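Local coordinates for protein putative methyltransferase (Emericella variicolor, PDB 7DMB) that binds S-adenosyl-L-homocysteine and probably transfers methyl groups as a trans-acting enzyme in calbistrin biosynthesis, at residues V32-T37 with N191-T196; K84-K89 with L326-W331; E185-I190 with V216-N221. All coordinates share one frame; numbering follows the deposited sequence.

Interactions 1 and 3 are neighbours that share helix 187-196, with centres about 12 Å apart; interaction 2 lies on the opposite side of the chain's centre, about 42 Å from the centre of interaction 1. Interaction 3, the most buried, sets the start of that helix against helix 211-220 of the methyltransferase fold, joining an isoleucine packed on the neighbouring helix to a salt-bridge network. Further along the same helix, interaction 1 is partly buried and essentially apolar, an N-terminal loop laid over the last turns. Interaction 2, also partly buried, ties the start of helix 85-101, in the helical N-terminal part of the chain, to the loop after helix 319-324 through aromatic faces and one histidine hydrogen bond.

Interaction 1: residues V32-T37 with N191-T196; sequences VDLQWT and NLMGRT
The indole of Trp36 turns its six-membered edge toward helix 187-196: the carbonyl O of Met193 lies near the ring plane, 3.6 Å from Trp36 CZ3, while one face carries Leu34 CB from its own loop, off-centre, near the ring's margin. This is a loop-on-helix contact at the edge of the Rossmann-like methyltransferase fold, where the N-terminal segment 32-37 covers the C-terminal turns of a helix flanking the central sheet. Trp36 CZ3 also rests 3.8 Å from Met193 CB. Next to the indole, on the side of Leu192, Leu34 pushes its CD1 branch into the helix, 3.6 Å from Leu192 CG, the two leucines running antiparallel alongside one another. Leu34 CD1 also meets Met193 CG at 4.0 Å, and here the methionine chain lies crosswise to it. Thr196 closes the far end with its methyl: CG2 stands anti to the backbone N (chi1 -54° for OG1), which directs it to Trp36 CB at 3.9 Å and toward Thr37. The polar groups find partners other than each other across the contact. Trp36 NE1 donates to Lys305 O, just ahead of strand 306-313, anchoring the indole beside the sheet. Thr196 OG1 turns back on its own helix and donates to Leu192 O over 2.6 Å, approaching from the face of that carbonyl opposite to Thr196 N.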
ATOM      1  N   VAL A  32       5.626  17.068 -13.485  1.00 19.46           N
ATOM      2  CA  VAL A  32       4.205  17.256 -13.201  1.00 15.35           C
ATOM      3  C   VAL A  32       3.769  18.576 -13.817  1.00 17.85           C
ATOM      4  O   VAL A  32       4.369  19.620 -13.535  1.00 18.95           O
ATOM      5  CB  VAL A  32       3.927  17.259 -11.689  1.00 17.05           C
ATOM      6  CG1 VAL A  32       2.505  17.746 -11.404  1.00 16.43           C
ATOM      7  CG2 VAL A  32       4.180  15.891 -11.073  1.00 17.12           C
ATOM      8  N   ASP A  33       2.721  18.537 -14.647  1.00 15.61           N
ATOM      9  CA  ASP A  33       2.134  19.744 -15.246  1.00 21.64           C
ATOM     10  C   ASP A  33       0.614  19.695 -15.071  1.00 16.65           C
ATOM     11  O   ASP A  33      -0.103  19.117 -15.896  1.00 20.45           O
ATOM     12  CB  ASP A  33       2.524  19.882 -16.715  1.00 19.93           C
ATOM     13  CG  ASP A  33       2.278  21.287 -17.248  1.00 22.56           C
ATOM     14  OD1 ASP A  33       1.731  22.113 -16.495  1.00 23.89           O
ATOM     15  OD2 ASP A  33       2.630  21.568 -18.408  1.00 28.09           O
ATOM     16  N   LEU A  34       0.128  20.310 -13.990  1.00 17.42           N
ATOM     17  CA  LEU A  34      -1.278  20.165 -13.619  1.00 17.04           C
ATOM     18  C   LEU A  34      -2.222  20.779 -14.649  1.00 18.36           C
ATOM     19  O   LEU A  34      -3.324  20.257 -14.857  1.00 17.32           O
ATOM     20  CB  LEU A  34      -1.515  20.781 -12.243  1.00 19.07           C
ATOM     21  CG  LEU A  34      -0.721  20.125 -11.113  1.00 16.75           C
ATOM     22  CD1 LEU A  34      -0.904  20.902  -9.835  1.00 17.75           C
ATOM     23  CD2 LEU A  34      -1.170  18.672 -10.923  1.00 16.39           C
ATOM     24  N   GLN A  35      -1.820  21.876 -15.295  1.00 22.04           N
ATOM     25  CA  GLN A  35      -2.615  22.513 -16.355  1.00 23.79           C
ATOM     26  C   GLN A  35      -4.029  22.882 -15.883  1.00 20.39           C
ATOM     27  O   GLN A  35      -5.010  22.707 -16.605  1.00 18.76           O
ATOM     28  CB  GLN A  35      -2.664  21.622 -17.603  1.00 23.98           C
ATOM     29  CG  GLN A  35      -1.320  21.501 -18.337  1.00 24.08           C
ATOM     30  CD  GLN A  35      -1.325  20.413 -19.395  1.00 29.22           C
ATOM     31  OE1 GLN A  35      -2.378  20.019 -19.893  1.00 33.62           O
ATOM     32  NE2 GLN A  35      -0.137  19.918 -19.744  1.00 35.63           N
ATOM     33  N   TRP A  36      -4.136  23.387 -14.654  1.00 22.79           N
ATOM     34  CA  TRP A  36      -5.415  23.842 -14.105  1.00 22.92           C
ATOM     35  C   TRP A  36      -5.605  25.352 -14.202  1.00 24.54           C
ATOM     36  O   TRP A  36      -6.728  25.840 -14.034  1.00 20.39           O
ATOM     37  CB  TRP A  36      -5.536  23.427 -12.632  1.00 16.04           C
ATOM     38  CG  TRP A  36      -5.789  21.948 -12.401  1.00 20.50           C
ATOM     39  CD1 TRP A  36      -6.175  21.017 -13.329  1.00 20.90           C
ATOM     40  CD2 TRP A  36      -5.671  21.245 -11.158  1.00 20.00           C
ATOM     41  NE1 TRP A  36      -6.307  19.786 -12.739  1.00 19.60           N
ATOM     42  CE2 TRP A  36      -5.999  19.895 -11.409  1.00 20.68           C
ATOM     43  CE3 TRP A  36      -5.322  21.628  -9.857  1.00 17.06           C
ATOM     44  CZ2 TRP A  36      -5.986  18.927 -10.406  1.00 18.31           C
ATOM     45  CZ3 TRP A  36      -5.314  20.671  -8.863  1.00 15.25           C
ATOM     46  CH2 TRP A  36      -5.649  19.332  -9.143  1.00 17.02           C
ATOM     47  N   THR A  37      -4.533  26.090 -14.429  1.00 28.68           N
ATOM     48  CA  THR A  37      -4.536  27.532 -14.596  1.00 30.90           C
ATOM     49  C   THR A  37      -3.586  27.837 -15.740  1.00 36.76           C
ATOM     50  O   THR A  37      -2.760  26.992 -16.104  1.00 34.14           O
ATOM     51  CB  THR A  37      -4.073  28.251 -13.322  1.00 24.56           C
ATOM     52  OG1 THR A  37      -2.813  27.707 -12.913  1.00 34.67           O
ATOM     53  CG2 THR A  37      -5.088  28.082 -12.203  1.00 27.35           C
ATOM     54  N   ASN A 191       0.368  19.824  -1.833  1.00 15.07           N
ATOM     55  CA  ASN A 191       0.387  21.268  -1.625  1.00 17.87           C
ATOM     56  C   ASN A 191       0.287  22.021  -2.955  1.00 14.63           C
ATOM     57  O   ASN A 191      -0.435  23.016  -3.058  1.00 18.38           O
ATOM     58  CB  ASN A 191       1.645  21.649  -0.846  1.00 15.91           C
ATOM     59  CG  ASN A 191       1.728  23.132  -0.559  1.00 19.47           C
ATOM     60  OD1 ASN A 191       2.547  23.834  -1.138  1.00 20.72           O
ATOM     61  ND2 ASN A 191       0.877  23.615   0.343  1.00 15.14           N
ATOM     62  N   LEU A 192       0.979  21.546  -3.993  1.00 16.53           N
ATOM     63  CA  LEU A 192       0.930  22.217  -5.292  1.00 15.73           C
ATOM     64  C   LEU A 192      -0.489  22.212  -5.861  1.00 17.23           C
ATOM     65  O   LEU A 192      -0.990  23.251  -6.308  1.00 16.97           O
ATOM     66  CB  LEU A 192       1.914  21.562  -6.266  1.00 17.70           C
ATOM     67  CG  LEU A 192       1.828  22.042  -7.724  1.00 19.84           C
ATOM     68  CD1 LEU A 192       1.958  23.551  -7.773  1.00 14.52           C
ATOM     69  CD2 LEU A 192       2.897  21.372  -8.629  1.00 17.41           C
ATOM     70  N   MET A 193      -1.153  21.048  -5.845  1.00 14.77           N
ATOM     71  CA  MET A 193      -2.555  20.969  -6.244  1.00 12.88           C
ATOM     72  C   MET A 193      -3.426  21.940  -5.455  1.00 14.97           C
ATOM     73  O   MET A 193      -4.283  22.630  -6.026  1.00 17.15           O
ATOM     74  CB  MET A 193      -3.067  19.542  -6.054  1.00 12.64           C
ATOM     75  CG  MET A 193      -2.378  18.532  -6.918  1.00 12.47           C
ATOM     76  SD  MET A 193      -2.781  16.885  -6.370  1.00 17.44           S
ATOM     77  CE  MET A 193      -2.485  15.976  -7.894  1.00 13.33           C
ATOM     78  N   GLY A 194      -3.224  22.007  -4.137  1.00 13.83           N
ATOM     79  CA  GLY A 194      -4.072  22.847  -3.305  1.00 13.72           C
ATOM     80  C   GLY A 194      -3.807  24.331  -3.484  1.00 17.93           C
ATOM     81  O   GLY A 194      -4.741  25.137  -3.546  1.00 15.46           O
ATOM     82  N   ARG A 195      -2.537  24.722  -3.566  1.00 14.46           N
ATOM     83  CA  ARG A 195      -2.259  26.111  -3.892  1.00 15.77           C
ATOM     84  C   ARG A 195      -2.755  26.472  -5.290  1.00 19.86           C
ATOM     85  O   ARG A 195      -3.105  27.636  -5.538  1.00 16.96           O
ATOM     86  CB  ARG A 195      -0.767  26.390  -3.758  1.00 22.80           C
ATOM     87  CG  ARG A 195      -0.301  26.522  -2.304  1.00 22.80           C
ATOM     88  CD  ARG A 195       1.179  26.847  -2.242  1.00 19.12           C
ATOM     89  NE  ARG A 195       1.986  25.751  -2.769  1.00 28.29           N
ATOM     90  CZ  ARG A 195       2.539  25.730  -3.979  1.00 25.75           C
ATOM     91  NH1 ARG A 195       2.372  26.754  -4.807  1.00 27.76           N
ATOM     92  NH2 ARG A 195       3.263  24.685  -4.356  1.00 22.38           N
ATOM     93  N   THR A 196      -2.805  25.494  -6.213  1.00 15.62           N
ATOM     94  CA  THR A 196      -3.272  25.766  -7.574  1.00 15.33           C
ATOM     95  C   THR A 196      -4.793  25.813  -7.644  1.00 14.71           C
ATOM     96  O   THR A 196      -5.361  26.652  -8.352  1.00 14.45           O
ATOM     97  CB  THR A 196      -2.760  24.712  -8.562  1.00 17.91           C
ATOM     98  OG1 THR A 196      -1.328  24.597  -8.485  1.00 16.53           O
ATOM     99  CG2 THR A 196      -3.174  25.089  -9.986  1.00 17.81           C
TER

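Interaction 2: residues K84-K89 with L326-W331; sequences KPHFEK and LLPGWW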
ATOM      1  N   LYS A  84      -8.583 -24.215   3.636  1.00 18.92           N
ATOM      2  CA  LYS A  84      -9.042 -23.579   2.414  1.00 20.58           C
ATOM      3  C   LYS A  84      -7.993 -23.785   1.340  1.00 24.28           C
ATOM      4  O   LYS A  84      -6.816 -23.985   1.651  1.00 21.64           O
ATOM      5  CB  LYS A  84      -9.295 -22.079   2.622  1.00 17.86           C
ATOM      6  CG  LYS A  84     -10.475 -21.778   3.526  1.00 24.99           C
ATOM      7  CD  LYS A  84     -10.830 -20.293   3.509  1.00 30.88           C
ATOM      8  CE  LYS A  84     -12.228 -20.062   4.070  1.00 38.43           C
ATOM      9  NZ  LYS A  84     -13.075 -21.287   3.949  1.00 33.57           N
ATOM     10  N   PRO A  85      -8.386 -23.753   0.060  1.00 24.23           N
ATOM     11  CA  PRO A  85      -7.383 -23.917  -1.005  1.00 26.41           C
ATOM     12  C   PRO A  85      -6.273 -22.879  -0.957  1.00 21.56           C
ATOM     13  O   PRO A  85      -5.116 -23.227  -1.207  1.00 22.91           O
ATOM     14  CB  PRO A  85      -8.216 -23.807  -2.297  1.00 28.54           C
ATOM     15  CG  PRO A  85      -9.628 -24.114  -1.877  1.00 30.86           C
ATOM     16  CD  PRO A  85      -9.747 -23.583  -0.480  1.00 26.85           C
ATOM     17  N   HIS A  86      -6.579 -21.618  -0.623  1.00 20.64           N
ATOM     18  CA  HIS A  86      -5.536 -20.595  -0.645  1.00 21.76           C
ATOM     19  C   HIS A  86      -4.541 -20.748   0.503  1.00 18.76           C
ATOM     20  O   HIS A  86      -3.398 -20.290   0.379  1.00 18.08           O
ATOM     21  CB  HIS A  86      -6.145 -19.189  -0.648  1.00 21.28           C
ATOM     22  CG  HIS A  86      -6.623 -18.716   0.694  1.00 23.74           C
ATOM     23  ND1 HIS A  86      -7.907 -18.930   1.145  1.00 22.66           N
ATOM     24  CD2 HIS A  86      -5.991 -18.016   1.668  1.00 19.33           C
ATOM     25  CE1 HIS A  86      -8.040 -18.402   2.350  1.00 24.31           C
ATOM     26  NE2 HIS A  86      -6.894 -17.836   2.688  1.00 22.45           N
ATOM     27  N   PHE A  87      -4.936 -21.377   1.610  1.00 17.75           N
ATOM     28  CA  PHE A  87      -3.959 -21.657   2.656  1.00 18.77           C
ATOM     29  C   PHE A  87      -2.926 -22.646   2.150  1.00 16.72           C
ATOM     30  O   PHE A  87      -1.739 -22.541   2.481  1.00 14.71           O
ATOM     31  CB  PHE A  87      -4.650 -22.205   3.911  1.00 15.71           C
ATOM     32  CG  PHE A  87      -5.503 -21.197   4.626  1.00 15.77           C
ATOM     33  CD1 PHE A  87      -6.753 -21.552   5.120  1.00 15.15           C
ATOM     34  CD2 PHE A  87      -5.047 -19.899   4.833  1.00 13.86           C
ATOM     35  CE1 PHE A  87      -7.547 -20.619   5.789  1.00 15.38           C
ATOM     36  CE2 PHE A  87      -5.833 -18.970   5.499  1.00 15.26           C
ATOM     37  CZ  PHE A  87      -7.085 -19.332   5.978  1.00 14.04           C
ATOM     38  N   GLU A  88      -3.377 -23.615   1.340  1.00 20.71           N
ATOM     39  CA  GLU A  88      -2.482 -24.564   0.686  1.00 20.95           C
ATOM     40  C   GLU A  88      -1.538 -23.855  -0.270  1.00 19.61           C
ATOM     41  O   GLU A  88      -0.356 -24.205  -0.365  1.00 20.10           O
ATOM     42  CB  GLU A  88      -3.298 -25.608  -0.077  1.00 23.92           C
ATOM     43  CG  GLU A  88      -4.155 -26.533   0.768  1.00 25.71           C
ATOM     44  CD  GLU A  88      -5.020 -27.428  -0.101  1.00 36.28           C
ATOM     45  OE1 GLU A  88      -6.210 -27.092  -0.298  1.00 37.75           O
ATOM     46  OE2 GLU A  88      -4.498 -28.448  -0.617  1.00 36.74           O
ATOM     47  N   LYS A  89      -2.054 -22.874  -1.014  1.00 21.49           N
ATOM     48  CA  LYS A  89      -1.206 -22.098  -1.912  1.00 22.33           C
ATOM     49  C   LYS A  89      -0.114 -21.375  -1.136  1.00 22.97           C
ATOM     50  O   LYS A  89       1.049 -21.351  -1.565  1.00 16.87           O
ATOM     51  CB  LYS A  89      -2.058 -21.101  -2.694  1.00 21.50           C
ATOM     52  CG  LYS A  89      -3.189 -21.758  -3.497  1.00 27.82           C
ATOM     53  CD  LYS A  89      -3.500 -20.970  -4.763  1.00 25.70           C
ATOM     54  CE  LYS A  89      -4.570 -21.665  -5.595  1.00 35.08           C
ATOM     55  NZ  LYS A  89      -5.946 -21.401  -5.090  1.00 36.98           N
ATOM     56  N   LEU A 326      -1.975 -15.080   3.443  1.00 16.76           N
ATOM     57  CA  LEU A 326      -2.980 -15.910   4.088  1.00 13.70           C
ATOM     58  C   LEU A 326      -4.402 -15.451   3.780  1.00 19.56           C
ATOM     59  O   LEU A 326      -5.353 -16.142   4.168  1.00 21.17           O
ATOM     60  CB  LEU A 326      -2.723 -15.936   5.609  1.00 15.16           C
ATOM     61  CG  LEU A 326      -1.535 -16.805   6.080  1.00 12.59           C
ATOM     62  CD1 LEU A 326      -1.186 -16.543   7.545  1.00  9.72           C
ATOM     63  CD2 LEU A 326      -1.803 -18.293   5.847  1.00 11.40           C
ATOM     64  N   LEU A 327      -4.571 -14.319   3.069  1.00 15.38           N
ATOM     65  CA  LEU A 327      -5.875 -13.858   2.591  1.00 18.17           C
ATOM     66  C   LEU A 327      -6.167 -14.390   1.187  1.00 21.62           C
ATOM     67  O   LEU A 327      -5.277 -14.375   0.316  1.00 20.72           O
ATOM     68  CB  LEU A 327      -5.939 -12.338   2.573  1.00 17.80           C
ATOM     69  CG  LEU A 327      -5.523 -11.715   3.899  1.00 19.80           C
ATOM     70  CD1 LEU A 327      -5.516 -10.186   3.815  1.00 22.07           C
ATOM     71  CD2 LEU A 327      -6.456 -12.216   4.990  1.00 17.08           C
ATOM     72  N   PRO A 328      -7.421 -14.829   0.976  1.00 24.27           N
ATOM     73  CA  PRO A 328      -7.800 -15.382  -0.342  1.00 22.01           C
ATOM     74  C   PRO A 328      -7.557 -14.424  -1.495  1.00 24.11           C
ATOM     75  O   PRO A 328      -7.192 -14.856  -2.594  1.00 19.60           O
ATOM     76  CB  PRO A 328      -9.304 -15.676  -0.197  1.00 23.14           C
ATOM     77  CG  PRO A 328      -9.675 -15.393   1.225  1.00 21.08           C
ATOM     78  CD  PRO A 328      -8.581 -14.610   1.865  1.00 18.77           C
ATOM     79  N   GLY A 329      -7.745 -13.125  -1.263  1.00 18.51           N
ATOM     80  CA  GLY A 329      -7.576 -12.139  -2.308  1.00 22.68           C
ATOM     81  C   GLY A 329      -6.168 -12.025  -2.862  1.00 24.34           C
ATOM     82  O   GLY A 329      -5.997 -11.561  -3.991  1.00 25.35           O
ATOM     83  N   TRP A 330      -5.148 -12.420  -2.095  1.00 25.49           N
ATOM     84  CA  TRP A 330      -3.781 -12.361  -2.616  1.00 21.57           C
ATOM     85  C   TRP A 330      -3.593 -13.282  -3.814  1.00 20.09           C
ATOM     86  O   TRP A 330      -2.643 -13.109  -4.584  1.00 19.41           O
ATOM     87  CB  TRP A 330      -2.771 -12.714  -1.511  1.00 18.33           C
ATOM     88  CG  TRP A 330      -1.343 -12.400  -1.870  1.00 19.85           C
ATOM     89  CD1 TRP A 330      -0.329 -13.299  -2.128  1.00 18.54           C
ATOM     90  CD2 TRP A 330      -0.771 -11.099  -2.032  1.00 15.82           C
ATOM     91  NE1 TRP A 330       0.830 -12.622  -2.427  1.00 19.85           N
ATOM     92  CE2 TRP A 330       0.579 -11.271  -2.379  1.00 14.40           C
ATOM     93  CE3 TRP A 330      -1.280  -9.797  -1.928  1.00 21.30           C
ATOM     94  CZ2 TRP A 330       1.431 -10.190  -2.611  1.00 17.40           C
ATOM     95  CZ3 TRP A 330      -0.426  -8.718  -2.158  1.00 14.17           C
ATOM     96  CH2 TRP A 330       0.908  -8.922  -2.491  1.00 16.19           C
ATOM     97  N   TRP A 331      -4.482 -14.250  -3.995  1.00 19.45           N
ATOM     98  CA  TRP A 331      -4.337 -15.236  -5.044  1.00 23.93           C
ATOM     99  C   TRP A 331      -5.228 -14.951  -6.244  1.00 24.75           C
ATOM    100  O   TRP A 331      -5.208 -15.717  -7.208  1.00 26.41           O
ATOM    101  CB  TRP A 331      -4.583 -16.629  -4.459  1.00 20.76           C
ATOM    102  CG  TRP A 331      -3.657 -16.814  -3.306  1.00 22.93           C
ATOM    103  CD1 TRP A 331      -3.934 -16.586  -1.991  1.00 18.78           C
ATOM    104  CD2 TRP A 331      -2.270 -17.185  -3.367  1.00 23.07           C
ATOM    105  NE1 TRP A 331      -2.813 -16.813  -1.223  1.00 23.86           N
ATOM    106  CE2 TRP A 331      -1.778 -17.178  -2.042  1.00 20.43           C
ATOM    107  CE3 TRP A 331      -1.401 -17.533  -4.409  1.00 21.49           C
ATOM    108  CZ2 TRP A 331      -0.464 -17.506  -1.732  1.00 20.58           C
ATOM    109  CZ3 TRP A 331      -0.090 -17.856  -4.097  1.00 22.30           C
ATOM    110  CH2 TRP A 331       0.366 -17.840  -2.768  1.00 21.50           C
TER
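The first turn of helix 85-101, in the helical N-terminal part of the chain, docks on the 3-10 turn 328-331 and the two residues before it, in the loop that follows helix 319-324. His86 is the centre of the contact. Its chi1 of 79° sets CG between the backbone N and the carbonyl carbon, carrying the imidazole across to Leu326, where NE2 donates to the carbonyl O over 2.7 Å. The acceptor lies near the ring plane, but the N-H...O angle is a bent 135° and the donor stands well above the carbonyl plane. Pro328 covers one imidazole face, its CG 4.0 Å from the ring centroid in a CH-pi contact; Phe87 CG stands over the margin of the opposite face, its ring inclined to the imidazole. Phe87 CD2 also meets Leu326 CD2 at 3.8 Å, and both residues pack on Ile156 and Val157 of helix 140-157. Lys89 CB sits squarely over the six-membered ring of Trp331, 3.8 Å from its centroid, while Trp331 NE1 bonds Gly325 O. With Pro328 and Phe87 on its two faces and a bond in its plane, the imidazole is probably restrained in rotation, and donation from NE2 implies a proton on that nitrogen.

Interaction 3: residues E185-I190 with V216-N221; sequences EVRPLI and VFEGLN
Arg187 leaves its helix with CG anti to the carbonyl carbon and bends at chi3 (-71°), a course that carries its guanidinium between two carboxylates, Glu218 across the contact and Glu185 two residues earlier in its own segment. Glu218 runs extended beyond CG, and its OE1 takes NH1 of Arg187 at 2.9 Å; the bond is weak, with an N-H...O angle of 129° and the two planar groups turned 61° apart. Glu185 has the firmer grip. NE and NH2 of Arg187 meet its two oxygens side-on, NE reaching OE2 at 2.7 Å, and OE2 also caps the helix by accepting from Arg187 N on its anti lone pair. Arg215 pairs with the other oxygen of Glu218, extending the network. On the buried side, Ile190 CG2 fits onto helix 211-220, 3.4 Å from Val216 O and 3.6 Å from Leu220 CD2, while Val216 CG1 stands 4.0 Å away. Gly219 lets the backbones close to 4.4 Å between its CA and that of Arg187. The two helices pack side by side against the mixed, mostly parallel sheet of the Rossmann-like AdoMet-dependent methyltransferase fold, in which helix 211-220 follows strand 200-205 and begins at Gly211, which binds S-adenosyl-L-homocysteine.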
ATOM      1  N   GLU A 185       7.502  10.946   0.395  1.00 17.02           N
ATOM      2  CA  GLU A 185       7.165  12.351   0.603  1.00 17.55           C
ATOM      3  C   GLU A 185       6.208  12.776  -0.512  1.00 14.24           C
ATOM      4  O   GLU A 185       6.626  12.935  -1.666  1.00 17.79           O
ATOM      5  CB  GLU A 185       8.424  13.215   0.616  1.00 14.76           C
ATOM      6  CG  GLU A 185       8.172  14.654   1.047  1.00 15.49           C
ATOM      7  CD  GLU A 185       7.393  14.732   2.342  1.00 14.62           C
ATOM      8  OE1 GLU A 185       8.014  14.557   3.403  1.00 20.62           O
ATOM      9  OE2 GLU A 185       6.161  14.957   2.303  1.00 18.01           O
ATOM     10  N   VAL A 186       4.922  12.920  -0.182  1.00 11.46           N
ATOM     11  CA  VAL A 186       3.904  13.288  -1.165  1.00 14.31           C
ATOM     12  C   VAL A 186       3.270  14.644  -0.883  1.00 15.95           C
ATOM     13  O   VAL A 186       2.437  15.096  -1.673  1.00 18.44           O
ATOM     14  CB  VAL A 186       2.798  12.211  -1.308  1.00 10.89           C
ATOM     15  CG1 VAL A 186       3.373  10.815  -1.438  1.00 11.32           C
ATOM     16  CG2 VAL A 186       1.806  12.272  -0.153  1.00 11.07           C
ATOM     17  N   ARG A 187       3.634  15.307   0.210  1.00 17.93           N
ATOM     18  CA  ARG A 187       3.005  16.570   0.602  1.00 19.57           C
ATOM     19  C   ARG A 187       3.304  17.734  -0.351  1.00 18.46           C
ATOM     20  O   ARG A 187       2.437  18.602  -0.537  1.00 16.03           O
ATOM     21  CB  ARG A 187       3.422  16.941   2.034  1.00 17.83           C
ATOM     22  CG  ARG A 187       2.974  15.920   3.076  1.00 20.27           C
ATOM     23  CD  ARG A 187       3.534  16.212   4.461  1.00 19.10           C
ATOM     24  NE  ARG A 187       4.968  15.956   4.529  1.00 22.17           N
ATOM     25  CZ  ARG A 187       5.742  16.316   5.544  1.00 28.08           C
ATOM     26  NH1 ARG A 187       5.209  16.951   6.583  1.00 25.00           N
ATOM     27  NH2 ARG A 187       7.046  16.053   5.517  1.00 21.59           N
ATOM     28  N   PRO A 188       4.506  17.828  -0.944  1.00 16.68           N
ATOM     29  CA  PRO A 188       4.704  18.883  -1.955  1.00 16.36           C
ATOM     30  C   PRO A 188       3.781  18.742  -3.154  1.00 16.97           C
ATOM     31  O   PRO A 188       3.313  19.764  -3.671  1.00 17.62           O
ATOM     32  CB  PRO A 188       6.180  18.735  -2.347  1.00 15.82           C
ATOM     33  CG  PRO A 188       6.817  18.089  -1.163  1.00 22.71           C
ATOM     34  CD  PRO A 188       5.780  17.177  -0.587  1.00 18.97           C
ATOM     35  N   LEU A 189       3.499  17.517  -3.617  1.00 14.05           N
ATOM     36  CA  LEU A 189       2.535  17.359  -4.706  1.00 14.21           C
ATOM     37  C   LEU A 189       1.148  17.818  -4.278  1.00 16.21           C
ATOM     38  O   LEU A 189       0.461  18.542  -5.012  1.00 11.33           O
ATOM     39  CB  LEU A 189       2.461  15.910  -5.176  1.00  9.79           C
ATOM     40  CG  LEU A 189       1.356  15.720  -6.225  1.00 11.94           C
ATOM     41  CD1 LEU A 189       1.683  16.544  -7.458  1.00 12.50           C
ATOM     42  CD2 LEU A 189       1.118  14.251  -6.613  1.00 17.18           C
ATOM     43  N   ILE A 190       0.698  17.357  -3.108  1.00 11.59           N
ATOM     44  CA  ILE A 190      -0.620  17.745  -2.627  1.00 11.23           C
ATOM     45  C   ILE A 190      -0.677  19.251  -2.431  1.00 13.84           C
ATOM     46  O   ILE A 190      -1.636  19.912  -2.846  1.00 17.58           O
ATOM     47  CB  ILE A 190      -0.958  16.975  -1.338  1.00 14.83           C
ATOM     48  CG1 ILE A 190      -0.993  15.465  -1.608  1.00 12.14           C
ATOM     49  CG2 ILE A 190      -2.281  17.457  -0.744  1.00 16.23           C
ATOM     50  CD1 ILE A 190      -2.075  15.030  -2.559  1.00 13.06           C
ATOM     51  N   VAL A 216      -1.859  13.436   3.304  1.00 15.63           N
ATOM     52  CA  VAL A 216      -2.489  14.304   2.311  1.00 12.55           C
ATOM     53  C   VAL A 216      -3.055  15.551   2.982  1.00 16.55           C
ATOM     54  O   VAL A 216      -2.939  16.659   2.448  1.00 15.66           O
ATOM     55  CB  VAL A 216      -3.564  13.512   1.531  1.00 15.83           C
ATOM     56  CG1 VAL A 216      -4.529  14.447   0.760  1.00 12.44           C
ATOM     57  CG2 VAL A 216      -2.898  12.505   0.554  1.00 11.34           C
ATOM     58  N   PHE A 217      -3.641  15.401   4.176  1.00 14.72           N
ATOM     59  CA  PHE A 217      -4.197  16.552   4.881  1.00 17.70           C
ATOM     60  C   PHE A 217      -3.108  17.562   5.235  1.00 19.26           C
ATOM     61  O   PHE A 217      -3.336  18.777   5.180  1.00 19.19           O
ATOM     62  CB  PHE A 217      -4.937  16.093   6.138  1.00 16.71           C
ATOM     63  CG  PHE A 217      -6.389  15.770   5.904  1.00 19.71           C
ATOM     64  CD1 PHE A 217      -7.227  16.688   5.282  1.00 18.34           C
ATOM     65  CD2 PHE A 217      -6.918  14.551   6.311  1.00 17.57           C
ATOM     66  CE1 PHE A 217      -8.564  16.398   5.074  1.00 19.53           C
ATOM     67  CE2 PHE A 217      -8.253  14.245   6.093  1.00 17.49           C
ATOM     68  CZ  PHE A 217      -9.081  15.171   5.479  1.00 18.94           C
ATOM     69  N   GLU A 218      -1.912  17.079   5.581  1.00 16.98           N
ATOM     70  CA  GLU A 218      -0.814  17.985   5.907  1.00 18.14           C
ATOM     71  C   GLU A 218      -0.454  18.857   4.715  1.00 22.11           C
ATOM     72  O   GLU A 218      -0.172  20.055   4.867  1.00 21.95           O
ATOM     73  CB  GLU A 218       0.402  17.186   6.370  1.00 18.38           C
ATOM     74  CG  GLU A 218       0.333  16.797   7.831  1.00 24.97           C
ATOM     75  CD  GLU A 218       1.560  16.028   8.284  1.00 29.15           C
ATOM     76  OE1 GLU A 218       2.611  16.115   7.606  1.00 32.97           O
ATOM     77  OE2 GLU A 218       1.457  15.323   9.309  1.00 28.13           O
ATOM     78  N   GLY A 219      -0.456  18.270   3.517  1.00 19.83           N
ATOM     79  CA  GLY A 219      -0.250  19.064   2.322  1.00 22.61           C
ATOM     80  C   GLY A 219      -1.397  20.012   2.040  1.00 20.50           C
ATOM     81  O   GLY A 219      -1.201  21.056   1.410  1.00 21.15           O
ATOM     82  N   LEU A 220      -2.603  19.672   2.496  1.00 20.53           N
ATOM     83  CA  LEU A 220      -3.758  20.528   2.282  1.00 20.26           C
ATOM     84  C   LEU A 220      -3.946  21.558   3.386  1.00 18.62           C
ATOM     85  O   LEU A 220      -4.781  22.452   3.232  1.00 19.33           O
ATOM     86  CB  LEU A 220      -5.035  19.689   2.162  1.00 18.98           C
ATOM     87  CG  LEU A 220      -5.210  18.770   0.949  1.00 18.28           C
ATOM     88  CD1 LEU A 220      -6.505  17.983   1.093  1.00 15.45           C
ATOM     89  CD2 LEU A 220      -5.176  19.538  -0.369  1.00 18.25           C
ATOM     90  N   ASN A 221      -3.217  21.445   4.495  1.00 20.25           N
ATOM     91  CA  ASN A 221      -3.321  22.376   5.619  1.00 25.02           C
ATOM     92  C   ASN A 221      -1.924  22.872   5.971  1.00 24.70           C
ATOM     93  O   ASN A 221      -1.337  22.466   6.982  1.00 25.37           O
ATOM     94  CB  ASN A 221      -3.996  21.719   6.825  1.00 21.61           C
ATOM     95  CG  ASN A 221      -5.398  21.243   6.517  1.00 25.43           C
ATOM     96  OD1 ASN A 221      -6.386  21.861   6.916  1.00 26.21           O
ATOM     97  ND2 ASN A 221      -5.497  20.128   5.788  1.00 25.25           N
TER